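PDB 6TEQ: galactokinase from Bifidobacterium longum subsp. infantis ATCC 15697 = JCM 1222 = DSM 20088, which probably transfers phosphate from ATP to galactose as a GHMP-family sugar kinase, and is captured here with a fluorinated galactose. Local coordinates for residues Q238-L243 with V344-I349. Sequence-based numbering, arbitrary orientation.
Sequences QAPHQL and VPELDI
The methyl group of A239 sits squarely over one face of the E346 carboxylate. Its CB lies 3.4 Å from E346 CD, almost straight above the plane of the group. Of the two oxygens, OE2 of E346 is slightly nearer A239 CB, at 3.6 Å. The methyl also touches the aliphatic part of the side chain, meeting E346 CG at 3.7 Å. A bend in the glutamate brings this about: CG stands anti to the carbonyl carbon (chi1 -65°), and a turn near a right angle at chi2 (92°) folds the carboxylate back beside A239. P240 adds a smaller contact on the same face, its ring carbon CD approaching OE2 of E346 to 3.8 Å, with the two side chains crossing roughly at right angles. The contact joins the loop between strand 230-236 and helix 247-262 to the first turn of helix 345-356, in the C-terminal region of the GHMP kinase family; V344 holds the N-cap position. F393 and F398 also touch E346, while N399 hydrogen-bonds the carbonyl of Q238 and packs on P240. Further along the loop, H241 NE2 is hydrogen-bonded to the carbonyl of G136, which binds ADP in another structure of this protein, though no nucleotide is bound here. Between the two segments the touch is van der Waals, made by the CB-CG arm and the flat side of the carboxylate. The charged group meets carbon alone across this contact, so any polar partner of its oxygens would probably come from other directions.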
loop_
_atom_site.group_PDB
_atom_site.type_symbol
_atom_site.label_atom_id
_atom_site.label_comp_id
_atom_site.label_asym_id
_atom_site.label_seq_id
_atom_site.Cartn_x
_atom_site.Cartn_y
_atom_site.Cartn_z
ATOM N N GLN A 238 14.136 -7.204 2.373
ATOM C CA GLN A 238 14.661 -6.987 3.745
ATOM C C GLN A 238 15.871 -6.037 3.722
ATOM O O GLN A 238 16.694 -6.106 4.678
ATOM C CB GLN A 238 14.941 -8.335 4.407
ATOM C CG GLN A 238 13.701 -9.199 4.458
ATOM C CD GLN A 238 13.780 -10.243 5.539
ATOM O OE1 GLN A 238 14.287 -11.351 5.366
ATOM N NE2 GLN A 238 13.424 -9.778 6.722
ATOM N N ALA A 239 15.987 -5.163 2.702
ATOM C CA ALA A 239 17.105 -4.199 2.637
ATOM C C ALA A 239 16.846 -3.241 3.775
ATOM O O ALA A 239 15.656 -2.880 4.013
ATOM C CB ALA A 239 17.163 -3.431 1.367
ATOM N N PRO A 240 17.940 -2.780 4.440
ATOM C CA PRO A 240 17.810 -1.891 5.586
ATOM C C PRO A 240 17.280 -0.568 5.027
ATOM O O PRO A 240 17.823 -0.052 4.061
ATOM C CB PRO A 240 19.243 -1.797 6.112
ATOM C CG PRO A 240 20.092 -1.964 4.886
ATOM C CD PRO A 240 19.371 -3.059 4.127
ATOM N N HIS A 241 16.204 -0.040 5.573
ATOM C CA HIS A 241 15.772 1.294 5.095
ATOM C C HIS A 241 15.077 2.014 6.222
ATOM O O HIS A 241 15.081 1.438 7.352
ATOM C CB HIS A 241 14.989 1.160 3.812
ATOM C CG HIS A 241 13.719 0.413 3.983
ATOM N ND1 HIS A 241 12.533 1.012 3.741
ATOM C CD2 HIS A 241 13.470 -0.877 4.268
ATOM C CE1 HIS A 241 11.567 0.139 3.934
ATOM N NE2 HIS A 241 12.120 -1.032 4.239
ATOM N N GLN A 242 14.540 3.205 5.919
ATOM C CA GLN A 242 14.079 4.116 6.976
ATOM C C GLN A 242 12.806 4.892 6.591
ATOM O O GLN A 242 12.874 5.889 5.827
ATOM C CB GLN A 242 15.184 5.120 7.304
ATOM C CG GLN A 242 14.833 5.844 8.580
ATOM C CD GLN A 242 15.898 6.815 8.949
ATOM O OE1 GLN A 242 16.959 6.782 8.360
ATOM N NE2 GLN A 242 15.611 7.614 9.946
ATOM N N LEU A 243 11.704 4.568 7.245
ATOM C CA LEU A 243 10.438 5.355 7.194
ATOM C C LEU A 243 10.708 6.824 7.596
ATOM O O LEU A 243 11.389 7.092 8.586
ATOM C CB LEU A 243 9.383 4.670 8.084
ATOM C CG LEU A 243 8.403 3.716 7.368
ATOM C CD1 LEU A 243 9.067 2.905 6.256
ATOM C CD2 LEU A 243 7.681 2.769 8.337
ATOM N N VAL A 344 17.067 1.015 -4.910
ATOM C CA VAL A 344 18.312 0.722 -4.165
ATOM C C VAL A 344 18.840 -0.543 -4.784
ATOM O O VAL A 344 18.091 -1.273 -5.460
ATOM C CB VAL A 344 18.077 0.597 -2.650
ATOM C CG1 VAL A 344 17.549 1.892 -2.068
ATOM C CG2 VAL A 344 17.159 -0.567 -2.301
ATOM N N PRO A 345 20.120 -0.881 -4.528
ATOM C CA PRO A 345 20.698 -2.039 -5.211
ATOM C C PRO A 345 19.915 -3.324 -4.986
ATOM O O PRO A 345 19.854 -4.108 -5.916
ATOM C CB PRO A 345 22.109 -2.114 -4.614
ATOM C CG PRO A 345 22.407 -0.645 -4.408
ATOM C CD PRO A 345 21.127 -0.049 -3.848
ATOM N N GLU A 346 19.415 -3.560 -3.767
ATOM C CA GLU A 346 18.710 -4.823 -3.490
ATOM C C GLU A 346 17.496 -4.923 -4.434
ATOM O O GLU A 346 17.175 -6.024 -4.897
ATOM C CB GLU A 346 18.325 -4.915 -2.021
ATOM C CG GLU A 346 19.519 -4.987 -1.083
ATOM C CD GLU A 346 20.023 -3.661 -0.536
ATOM O OE1 GLU A 346 19.847 -2.599 -1.182
ATOM O OE2 GLU A 346 20.643 -3.705 0.559
ATOM N N LEU A 347 16.738 -3.838 -4.591
ATOM C CA LEU A 347 15.568 -3.899 -5.475
ATOM C C LEU A 347 16.067 -4.167 -6.904
ATOM O O LEU A 347 15.462 -4.984 -7.626
ATOM C CB LEU A 347 14.779 -2.604 -5.450
ATOM C CG LEU A 347 14.089 -2.242 -4.140
ATOM C CD1 LEU A 347 13.539 -0.839 -4.232
ATOM C CD2 LEU A 347 12.987 -3.263 -3.821
ATOM N N ASP A 348 17.083 -3.404 -7.346
ATOM C CA ASP A 348 17.481 -3.466 -8.776
ATOM C C ASP A 348 18.062 -4.842 -9.100
ATOM O O ASP A 348 17.805 -5.387 -10.169
ATOM C CB ASP A 348 18.442 -2.347 -9.132
ATOM C CG ASP A 348 17.751 -1.009 -9.042
ATOM O OD1 ASP A 348 16.509 -0.996 -9.081
ATOM O OD2 ASP A 348 18.478 -0.042 -8.931
ATOM N N ILE A 349 18.827 -5.394 -8.178
ATOM C CA ILE A 349 19.450 -6.735 -8.398
ATOM C C ILE A 349 18.378 -7.843 -8.336
ATOM O O ILE A 349 18.359 -8.704 -9.227
ATOM C CB ILE A 349 20.604 -6.943 -7.414
ATOM C CG1 ILE A 349 21.770 -6.026 -7.751
ATOM C CG2 ILE A 349 21.013 -8.435 -7.396
ATOM C CD1 ILE A 349 22.826 -5.901 -6.675
#